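Local coordinates for protein aminotransferase class-III (PDB 5GHG) that probably transfers amino groups between amines and carbonyl compounds as an omega-transaminase, using a pyridoxal phosphate cofactor that is bound here in its aminated form, PMP, at residues His18-Ala23 with Pro165-Ser170; Leu128-Ser133 with Glu140-Ile145; His185-Gly190 with Gln390-Leu395. The protein carries 1 engineered substitution. All coordinates share one frame; numbering follows the deposited sequence.

Interaction 1: residues His18-Ala23 with Pro165-Ser170; sequences HSYTDA and PNNHRS
With CG anti to its own carbonyl carbon in both residues (chi1 -73° in Tyr20 and in Asn167), the phenol of Tyr20 and the amide of Asn167 reach across a wide backbone gap. The CA atoms of Tyr20 and Asn166, the nearest pair between the segments, are still 9.2 Å apart, so the contact is made by side-chain ends alone. Asn167 ND2 donates to Tyr20 OH at 2.8 Å with an N-H...O angle of 159°, and the hydroxyl lies almost in the amide plane. The amide comes to the edge of the phenol ring rather than over a face, with its plane turned 68° from that of the ring. Of the Tyr20 atoms, OH is the nearest to ND2. The same hydroxyl is also hydrogen-bonded to Tyr151 OH, so two groups hold the end of the ring. The side chain of Asn167 also packs on Tyr151. Tyr151 belongs to the PMP pocket, and the side chain of Tyr20 lies about 7 Å from the cofactor; the bond thus joins an N-terminal loop and the loop before strand 178-181 in a second shell of the active site of a class-III aminotransferase.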
loop_
_atom_site.group_PDB
_atom_site.type_symbol
_atom_site.label_atom_id
_atom_site.label_comp_id
_atom_site.label_asym_id
_atom_site.label_seq_id
_atom_site.Cartn_x
_atom_site.Cartn_y
_atom_site.Cartn_z
ATOM N N HIS B 18 -3.629 -12.485 9.186
ATOM C CA HIS B 18 -2.445 -11.699 9.546
ATOM C C HIS B 18 -1.350 -11.793 8.499
ATOM O O HIS B 18 -1.081 -12.861 7.959
ATOM C CB HIS B 18 -1.845 -12.167 10.864
ATOM C CG HIS B 18 -2.663 -11.870 12.070
ATOM N ND1 HIS B 18 -2.281 -10.943 13.009
ATOM C CD2 HIS B 18 -3.822 -12.405 12.520
ATOM C CE1 HIS B 18 -3.175 -10.905 13.982
ATOM N NE2 HIS B 18 -4.128 -11.771 13.702
ATOM N N SER B 19 -0.659 -10.677 8.272
ATOM C CA SER B 19 0.629 -10.686 7.610
ATOM C C SER B 19 1.675 -11.452 8.411
ATOM O O SER B 19 1.659 -11.455 9.649
ATOM C CB SER B 19 1.129 -9.266 7.379
ATOM O OG SER B 19 0.108 -8.409 6.883
ATOM N N TYR B 20 2.608 -12.080 7.703
ATOM C CA TYR B 20 3.822 -12.630 8.279
ATOM C C TYR B 20 3.524 -13.487 9.513
ATOM O O TYR B 20 4.184 -13.402 10.546
ATOM C CB TYR B 20 4.819 -11.518 8.606
ATOM C CG TYR B 20 5.464 -10.934 7.381
ATOM C CD1 TYR B 20 6.329 -11.715 6.596
ATOM C CD2 TYR B 20 5.247 -9.620 7.002
ATOM C CE1 TYR B 20 6.924 -11.190 5.459
ATOM C CE2 TYR B 20 5.861 -9.086 5.871
ATOM C CZ TYR B 20 6.697 -9.880 5.113
ATOM O OH TYR B 20 7.345 -9.356 4.004
ATOM N N THR B 21 2.520 -14.345 9.359
ATOM C CA THR B 21 2.014 -15.200 10.408
ATOM C C THR B 21 1.660 -16.543 9.791
ATOM O O THR B 21 1.090 -16.593 8.702
ATOM C CB THR B 21 0.746 -14.562 11.053
ATOM O OG1 THR B 21 1.110 -13.342 11.729
ATOM C CG2 THR B 21 0.060 -15.527 12.032
ATOM N N ASP B 22 2.038 -17.616 10.464
ATOM C CA ASP B 22 1.538 -18.959 10.141
ATOM C C ASP B 22 0.068 -19.031 10.568
ATOM O O ASP B 22 -0.231 -19.006 11.768
ATOM C CB ASP B 22 2.400 -20.004 10.860
ATOM C CG ASP B 22 1.869 -21.426 10.740
ATOM O OD1 ASP B 22 0.688 -21.650 10.357
ATOM O OD2 ASP B 22 2.654 -22.353 11.039
ATOM N N ALA B 23 -0.849 -19.086 9.596
ATOM C CA ALA B 23 -2.279 -19.021 9.889
ATOM C C ALA B 23 -2.760 -20.182 10.737
ATOM O O ALA B 23 -3.660 -20.016 11.571
ATOM C CB ALA B 23 -3.096 -18.970 8.597
ATOM N N PRO B 165 13.839 -15.552 0.950
ATOM C CA PRO B 165 13.065 -16.644 0.344
ATOM C C PRO B 165 11.610 -16.692 0.777
ATOM O O PRO B 165 10.749 -17.053 -0.042
ATOM C CB PRO B 165 13.834 -17.913 0.786
ATOM C CG PRO B 165 14.663 -17.488 1.952
ATOM C CD PRO B 165 15.024 -16.052 1.676
ATOM N N ASN B 166 11.309 -16.344 2.023
ATOM C CA ASN B 166 9.919 -16.313 2.470
ATOM C C ASN B 166 9.083 -15.347 1.632
ATOM O O ASN B 166 7.869 -15.494 1.549
ATOM C CB ASN B 166 9.828 -15.898 3.934
ATOM C CG ASN B 166 10.279 -16.971 4.896
ATOM O OD1 ASN B 166 10.402 -18.134 4.538
ATOM N ND2 ASN B 166 10.480 -16.568 6.164
ATOM N N ASN B 167 9.702 -14.326 1.044
ATOM C CA ASN B 167 8.930 -13.390 0.236
ATOM C C ASN B 167 8.695 -13.883 -1.190
ATOM O O ASN B 167 7.933 -13.250 -1.941
ATOM C CB ASN B 167 9.629 -12.028 0.203
ATOM C CG ASN B 167 9.505 -11.303 1.527
ATOM O OD1 ASN B 167 10.382 -11.392 2.379
ATOM N ND2 ASN B 167 8.405 -10.598 1.706
ATOM N N HIS B 168 9.358 -14.965 -1.581
ATOM C CA HIS B 168 9.249 -15.538 -2.924
ATOM C C HIS B 168 8.557 -16.901 -2.959
ATOM O O HIS B 168 7.810 -17.179 -3.891
ATOM C CB HIS B 168 10.640 -15.664 -3.548
ATOM C CG HIS B 168 11.336 -14.355 -3.745
ATOM N ND1 HIS B 168 12.702 -14.255 -3.931
ATOM C CD2 HIS B 168 10.861 -13.085 -3.770
ATOM C CE1 HIS B 168 13.036 -12.984 -4.073
ATOM N NE2 HIS B 168 11.937 -12.251 -3.978
ATOM N N ARG B 169 8.805 -17.761 -1.978
ATOM C CA ARG B 169 8.303 -19.135 -2.030
ATOM C C ARG B 169 6.802 -19.204 -2.260
ATOM O O ARG B 169 6.027 -18.580 -1.523
ATOM C CB ARG B 169 8.678 -19.879 -0.748
ATOM C CG ARG B 169 8.121 -21.295 -0.683
ATOM C CD ARG B 169 9.181 -22.365 -0.324
ATOM N NE ARG B 169 9.831 -22.074 0.940
ATOM C CZ ARG B 169 9.836 -22.881 2.011
ATOM N NH1 ARG B 169 9.234 -24.051 1.982
ATOM N NH2 ARG B 169 10.442 -22.485 3.129
ATOM N N SER B 170 6.401 -19.962 -3.281
ATOM C CA SER B 170 4.998 -20.175 -3.671
ATOM C C SER B 170 4.310 -18.909 -4.184
ATOM O O SER B 170 3.124 -18.948 -4.521
ATOM C CB SER B 170 4.182 -20.752 -2.523
ATOM O OG SER B 170 4.549 -22.093 -2.241
#

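Interaction 2: residues Leu128-Ser133 with Glu140-Ile145; sequences LIWYRS and ERKKII
Ser133 OG donates to Arg141 O at 2.7 Å, the shortest polar link between helix 118-135 and the chain leading into strand 143-147. The donor lies in the carbonyl plane, and the C=O...O angle is 150°. Together the segments form an alpha-beta unit of the mixed seven-stranded sheet that contains strand 143-147, as in the cofactor-binding domain of PLP-dependent aminotransferases: the helix packs against the strand that follows it. Arg141 is the centre of an inverse gamma turn, and the next carbonyl, that of Lys142, takes a second bond from the helix. Trp130 NE1 reaches Lys142 O at 2.9 Å, on a lone pair, although the bond is bent (140° at the hydrogen) and the oxygen sits 24° out of the indole plane. The aliphatic chain of Lys142, bent at chi2, crosses obliquely beside the CD1 edge of the indole, with CD 3.7 Å from Trp130 CD1, off the ring plane but beyond the rim. Its CE then rests 3.8 Å from Ser133 CB, and its ammonium goes on to a salt bridge with Asp172 of the second subunit. Arg177 makes a cation-pi contact with the same indole. A leucine in place of Trp130 would probably leave Lys142 O without its indole donor and open a gap beside the lysine methylenes. Further along the strand, where Ile144 points toward the helix, the contact is purely apolar: Ile129 CG2 meets Ile144 CD1 at 4.2 Å.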
loop_
_atom_site.group_PDB
_atom_site.type_symbol
_atom_site.label_atom_id
_atom_site.label_comp_id
_atom_site.label_asym_id
_atom_site.label_seq_id
_atom_site.Cartn_x
_atom_site.Cartn_y
_atom_site.Cartn_z
ATOM N N LEU B 128 8.730 4.207 -12.703
ATOM C CA LEU B 128 9.277 5.457 -13.204
ATOM C C LEU B 128 10.565 5.208 -13.994
ATOM O O LEU B 128 10.780 5.808 -15.044
ATOM C CB LEU B 128 9.530 6.416 -12.043
ATOM C CG LEU B 128 10.167 7.785 -12.277
ATOM C CD1 LEU B 128 9.924 8.651 -11.048
ATOM C CD2 LEU B 128 11.686 7.658 -12.558
ATOM N N ILE B 129 11.400 4.293 -13.513
ATOM C CA ILE B 129 12.651 3.974 -14.201
ATOM C C ILE B 129 12.377 3.368 -15.574
ATOM O O ILE B 129 13.032 3.725 -16.565
ATOM C CB ILE B 129 13.510 3.051 -13.322
ATOM C CG1 ILE B 129 14.091 3.860 -12.164
ATOM C CG2 ILE B 129 14.643 2.394 -14.138
ATOM C CD1 ILE B 129 14.766 3.010 -11.139
ATOM N N TRP B 130 11.403 2.449 -15.670
ATOM C CA TRP B 130 11.066 1.875 -16.967
ATOM C C TRP B 130 10.506 2.942 -17.919
ATOM O O TRP B 130 10.864 2.995 -19.105
ATOM C CB TRP B 130 10.059 0.740 -16.817
ATOM C CG TRP B 130 10.571 -0.449 -16.139
ATOM C CD1 TRP B 130 11.869 -0.731 -15.843
ATOM C CD2 TRP B 130 9.801 -1.558 -15.659
ATOM N NE1 TRP B 130 11.958 -1.942 -15.210
ATOM C CE2 TRP B 130 10.704 -2.474 -15.084
ATOM C CE3 TRP B 130 8.438 -1.862 -15.668
ATOM C CZ2 TRP B 130 10.287 -3.677 -14.503
ATOM C CZ3 TRP B 130 8.016 -3.069 -15.100
ATOM C CH2 TRP B 130 8.942 -3.955 -14.521
ATOM N N TYR B 131 9.600 3.765 -17.414
ATOM C CA TYR B 131 9.066 4.872 -18.186
ATOM C C TYR B 131 10.189 5.781 -18.680
ATOM O O TYR B 131 10.228 6.161 -19.851
ATOM C CB TYR B 131 8.075 5.661 -17.310
ATOM C CG TYR B 131 7.431 6.812 -18.004
ATOM C CD1 TYR B 131 6.238 6.658 -18.696
ATOM C CD2 TYR B 131 8.022 8.077 -17.975
ATOM C CE1 TYR B 131 5.636 7.736 -19.318
ATOM C CE2 TYR B 131 7.448 9.144 -18.611
ATOM C CZ TYR B 131 6.252 8.974 -19.279
ATOM O OH TYR B 131 5.683 10.051 -19.919
ATOM N N ARG B 132 11.135 6.083 -17.795
ATOM C CA ARG B 132 12.233 6.977 -18.112
ATOM C C ARG B 132 13.153 6.389 -19.196
ATOM O O ARG B 132 13.570 7.098 -20.111
ATOM C CB ARG B 132 13.023 7.267 -16.834
ATOM C CG ARG B 132 14.226 8.164 -17.003
ATOM C CD ARG B 132 14.962 8.371 -15.682
ATOM N NE ARG B 132 16.161 9.181 -15.842
ATOM C CZ ARG B 132 17.348 8.712 -16.208
ATOM N NH1 ARG B 132 17.521 7.420 -16.455
ATOM N NH2 ARG B 132 18.372 9.536 -16.326
ATOM N N SER B 133 13.480 5.104 -19.093
ATOM C CA SER B 133 14.317 4.476 -20.118
ATOM C C SER B 133 13.605 4.481 -21.477
ATOM O O SER B 133 14.244 4.654 -22.516
ATOM C CB SER B 133 14.696 3.066 -19.710
ATOM O OG SER B 133 15.673 3.090 -18.688
ATOM N N GLU B 140 15.784 -1.401 -23.789
ATOM C CA GLU B 140 16.414 -2.540 -23.119
ATOM C C GLU B 140 16.935 -2.213 -21.720
ATOM O O GLU B 140 17.233 -3.145 -20.973
ATOM C CB GLU B 140 17.591 -3.071 -23.947
ATOM C CG GLU B 140 17.184 -3.775 -25.230
ATOM C CD GLU B 140 18.296 -4.691 -25.724
ATOM O OE1 GLU B 140 19.037 -4.290 -26.648
ATOM O OE2 GLU B 140 18.439 -5.815 -25.184
ATOM N N ARG B 141 17.080 -0.937 -21.359
ATOM C CA ARG B 141 17.676 -0.590 -20.061
ATOM C C ARG B 141 16.568 -0.626 -19.006
ATOM O O ARG B 141 15.987 0.389 -18.635
ATOM C CB ARG B 141 18.388 0.754 -20.093
ATOM C CG ARG B 141 19.278 0.945 -18.870
ATOM C CD ARG B 141 19.931 2.319 -18.803
ATOM N NE ARG B 141 20.974 2.469 -19.801
ATOM C CZ ARG B 141 22.208 1.996 -19.684
ATOM N NH1 ARG B 141 22.568 1.328 -18.600
ATOM N NH2 ARG B 141 23.087 2.178 -20.666
ATOM N N LYS B 142 16.263 -1.841 -18.553
ATOM C CA LYS B 142 15.113 -2.087 -17.702
ATOM C C LYS B 142 15.412 -2.968 -16.494
ATOM O O LYS B 142 14.554 -3.088 -15.619
ATOM C CB LYS B 142 13.983 -2.738 -18.508
ATOM C CG LYS B 142 13.581 -1.970 -19.776
ATOM C CD LYS B 142 12.864 -0.668 -19.438
ATOM C CE LYS B 142 12.489 0.164 -20.680
ATOM N NZ LYS B 142 11.603 -0.561 -21.636
ATOM N N LYS B 143 16.588 -3.575 -16.410
ATOM C CA LYS B 143 16.842 -4.524 -15.330
ATOM C C LYS B 143 17.240 -3.770 -14.060
ATOM O O LYS B 143 17.911 -2.732 -14.106
ATOM C CB LYS B 143 17.937 -5.512 -15.737
ATOM C CG LYS B 143 17.537 -6.427 -16.926
ATOM C CD LYS B 143 18.726 -7.229 -17.442
ATOM C CE LYS B 143 18.426 -8.006 -18.712
ATOM N NZ LYS B 143 19.698 -8.471 -19.356
ATOM N N ILE B 144 16.825 -4.307 -12.921
ATOM C CA ILE B 144 17.138 -3.739 -11.624
ATOM C C ILE B 144 17.909 -4.790 -10.862
ATOM O O ILE B 144 17.456 -5.939 -10.766
ATOM C CB ILE B 144 15.875 -3.348 -10.830
ATOM C CG1 ILE B 144 14.863 -2.576 -11.697
ATOM C CG2 ILE B 144 16.256 -2.629 -9.520
ATOM C CD1 ILE B 144 15.261 -1.199 -12.032
ATOM N N ILE B 145 19.046 -4.401 -10.290
ATOM C CA ILE B 145 19.840 -5.297 -9.474
ATOM C C ILE B 145 19.540 -5.003 -8.002
ATOM O O ILE B 145 19.713 -3.878 -7.544
ATOM C CB ILE B 145 21.339 -5.140 -9.761
ATOM C CG1 ILE B 145 21.622 -5.471 -11.231
ATOM C CG2 ILE B 145 22.163 -6.066 -8.861
ATOM C CD1 ILE B 145 23.046 -5.176 -11.650
#

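Interaction 3: residues His185-Gly190 with Gln390-Leu395; sequences HFYREG and QAKTGL
Lys392 and the pair Tyr187 and Arg188 exchange bonds in both directions: the lysine ammonium serves a helix carbonyl, and the arginine serves the lysine's own carbonyl. Lys392 NZ donates to Tyr187 O at 2.7 Å, in the carbonyl plane and on a lone pair. On the way there its methylenes run across one face of the Tyr187 ring, with CD 4.1 Å from the ring centroid and 25° off the normal, a CH-pi contact. NZ itself lies 4.3 Å from that centroid but off-centre, so its cation-pi contact is the less direct one. The chain is extended beyond CG (chi2 -180°), which lets it span from Tyr187 OH, 3.6 Å from Lys392 CG, back to the tyrosine's backbone. Arg188 grips Lys392 O end-on, NH2 at 2.8 Å and NH1 at 3.0 Å, with the oxygen within 8° of the guanidinium plane; two bonds thus converge on one oxygen. The short helix 186-189, with His185 at its N-cap position, is thereby tied to the loop after strand 380-385, where Lys392 and Thr393 face Asp388 in a G1 beta bulge. The like charges of Arg188 NH1 and Lys392 NZ stay 6.5 Å apart. Farther out, Glu384 of strand 380-385 forms a salt bridge with Arg188 NE, which together with the paired bonds is likely to restrain the guanidinium's rotation and probably offsets part of the local positive charge. Val386 packs against both Tyr187 and Arg188, and His185 is held by Arg149 and Glu373 through its two ring nitrogens.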
loop_
_atom_site.group_PDB
_atom_site.type_symbol
_atom_site.label_atom_id
_atom_site.label_comp_id
_atom_site.label_asym_id
_atom_site.label_seq_id
_atom_site.Cartn_x
_atom_site.Cartn_y
_atom_site.Cartn_z
ATOM N N HIS B 185 27.393 -9.706 3.855
ATOM C CA HIS B 185 27.469 -10.118 5.260
ATOM C C HIS B 185 28.752 -10.917 5.476
ATOM O O HIS B 185 28.793 -12.118 5.213
ATOM C CB HIS B 185 26.258 -10.948 5.678
ATOM C CG HIS B 185 26.197 -11.193 7.162
ATOM N ND1 HIS B 185 25.354 -12.116 7.728
ATOM C CD2 HIS B 185 26.887 -10.639 8.187
ATOM C CE1 HIS B 185 25.512 -12.112 9.037
ATOM N NE2 HIS B 185 26.435 -11.225 9.342
ATOM N N PHE B 186 29.787 -10.245 5.975
ATOM C CA PHE B 186 31.114 -10.855 6.053
ATOM C C PHE B 186 31.103 -12.111 6.930
ATOM O O PHE B 186 31.690 -13.140 6.572
ATOM C CB PHE B 186 32.113 -9.820 6.566
ATOM C CG PHE B 186 33.520 -10.326 6.682
ATOM C CD1 PHE B 186 34.172 -10.866 5.589
ATOM C CD2 PHE B 186 34.204 -10.217 7.890
ATOM C CE1 PHE B 186 35.486 -11.321 5.692
ATOM C CE2 PHE B 186 35.527 -10.667 8.002
ATOM C CZ PHE B 186 36.160 -11.225 6.891
ATOM N N TYR B 187 30.421 -12.048 8.070
ATOM C CA TYR B 187 30.370 -13.189 8.984
ATOM C C TYR B 187 29.806 -14.438 8.319
ATOM O O TYR B 187 30.232 -15.556 8.625
ATOM C CB TYR B 187 29.530 -12.803 10.216
ATOM C CG TYR B 187 29.332 -13.914 11.232
ATOM C CD1 TYR B 187 30.388 -14.352 12.022
ATOM C CD2 TYR B 187 28.081 -14.484 11.434
ATOM C CE1 TYR B 187 30.206 -15.359 12.973
ATOM C CE2 TYR B 187 27.891 -15.486 12.379
ATOM C CZ TYR B 187 28.954 -15.918 13.144
ATOM O OH TYR B 187 28.780 -16.909 14.078
ATOM N N ARG B 188 28.819 -14.278 7.447
ATOM C CA ARG B 188 28.185 -15.429 6.805
ATOM C C ARG B 188 28.701 -15.727 5.399
ATOM O O ARG B 188 28.437 -16.804 4.875
ATOM C CB ARG B 188 26.661 -15.228 6.746
ATOM C CG ARG B 188 25.948 -15.470 8.091
ATOM C CD ARG B 188 25.965 -16.947 8.444
ATOM N NE ARG B 188 25.602 -17.201 9.835
ATOM C CZ ARG B 188 25.768 -18.382 10.445
ATOM N NH1 ARG B 188 26.285 -19.398 9.774
ATOM N NH2 ARG B 188 25.435 -18.539 11.716
ATOM N N GLU B 189 29.391 -14.782 4.758
ATOM C CA GLU B 189 29.767 -14.956 3.357
ATOM C C GLU B 189 31.260 -14.931 3.116
ATOM O O GLU B 189 31.693 -15.371 2.050
ATOM C CB GLU B 189 29.110 -13.873 2.480
ATOM C CG GLU B 189 27.587 -13.932 2.452
ATOM C CD GLU B 189 27.077 -15.079 1.622
ATOM O OE1 GLU B 189 25.891 -15.438 1.775
ATOM O OE2 GLU B 189 27.866 -15.612 0.805
ATOM N N GLY B 190 32.048 -14.410 4.048
ATOM C CA GLY B 190 33.484 -14.328 3.832
ATOM C C GLY B 190 34.089 -15.715 3.754
ATOM O O GLY B 190 33.666 -16.634 4.444
ATOM N N GLN B 390 32.666 -22.038 16.170
ATOM C CA GLN B 390 33.573 -22.272 15.046
ATOM C C GLN B 390 32.822 -22.740 13.809
ATOM O O GLN B 390 33.135 -22.309 12.702
ATOM C CB GLN B 390 34.660 -23.276 15.433
ATOM C CG GLN B 390 35.547 -22.806 16.565
ATOM C CD GLN B 390 36.832 -23.601 16.675
ATOM O OE1 GLN B 390 37.107 -24.485 15.847
ATOM N NE2 GLN B 390 37.634 -23.286 17.689
ATOM N N ALA B 391 31.826 -23.604 13.974
ATOM C CA ALA B 391 31.001 -24.017 12.843
ATOM C C ALA B 391 29.950 -22.974 12.472
ATOM O O ALA B 391 29.365 -23.082 11.396
ATOM C CB ALA B 391 30.308 -25.352 13.140
ATOM N N LYS B 392 29.711 -21.984 13.348
ATOM C CA LYS B 392 28.670 -20.963 13.171
ATOM C C LYS B 392 27.287 -21.589 12.994
ATOM O O LYS B 392 26.480 -21.127 12.193
ATOM C CB LYS B 392 28.989 -20.032 11.991
ATOM C CG LYS B 392 30.362 -19.414 12.050
ATOM C CD LYS B 392 30.625 -18.494 10.860
ATOM C CE LYS B 392 31.966 -17.801 11.003
ATOM N NZ LYS B 392 32.234 -16.843 9.905
ATOM N N THR B 393 27.003 -22.635 13.762
ATOM C CA THR B 393 25.730 -23.331 13.695
ATOM C C THR B 393 24.956 -23.161 14.997
ATOM O O THR B 393 25.543 -23.020 16.079
ATOM C CB THR B 393 25.927 -24.828 13.431
ATOM O OG1 THR B 393 26.862 -25.349 14.385
ATOM C CG2 THR B 393 26.460 -25.062 11.998
ATOM N N GLY B 394 23.634 -23.174 14.887
ATOM C CA GLY B 394 22.788 -23.144 16.059
ATOM C C GLY B 394 22.085 -24.466 16.302
ATOM O O GLY B 394 22.674 -25.533 16.141
ATOM N N LEU B 395 20.822 -24.399 16.700
ATOM C CA LEU B 395 19.992 -25.579 16.867
ATOM C C LEU B 395 19.397 -25.992 15.529
ATOM O O LEU B 395 19.446 -25.257 14.546
ATOM C CB LEU B 395 18.880 -25.312 17.878
ATOM C CG LEU B 395 19.319 -24.874 19.286
ATOM C CD1 LEU B 395 18.100 -24.442 20.097
ATOM C CD2 LEU B 395 20.076 -25.990 19.994
#

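Interaction 2 is nested inside the loop closed by interaction 1, and interaction 3 follows both in sequence. Their centres lie 28 Å (1 and 2), 25 Å (1 and 3) and 36 Å (2 and 3) apart; no two contacts touch. Strand 143-147 of interaction 2 is the neighbour of the edge strand 178-181 in one seven-stranded sheet. The loop of interaction 1 leads into that edge strand and helix 186-189 of interaction 3 follows it, while the latter's partner loop leaves strand 380-385 of the other sheet. Interaction 1 lies near both cofactor and second subunit, interaction 2 is buried and also reaches that subunit, and interaction 3 ties helix to loop at the surface.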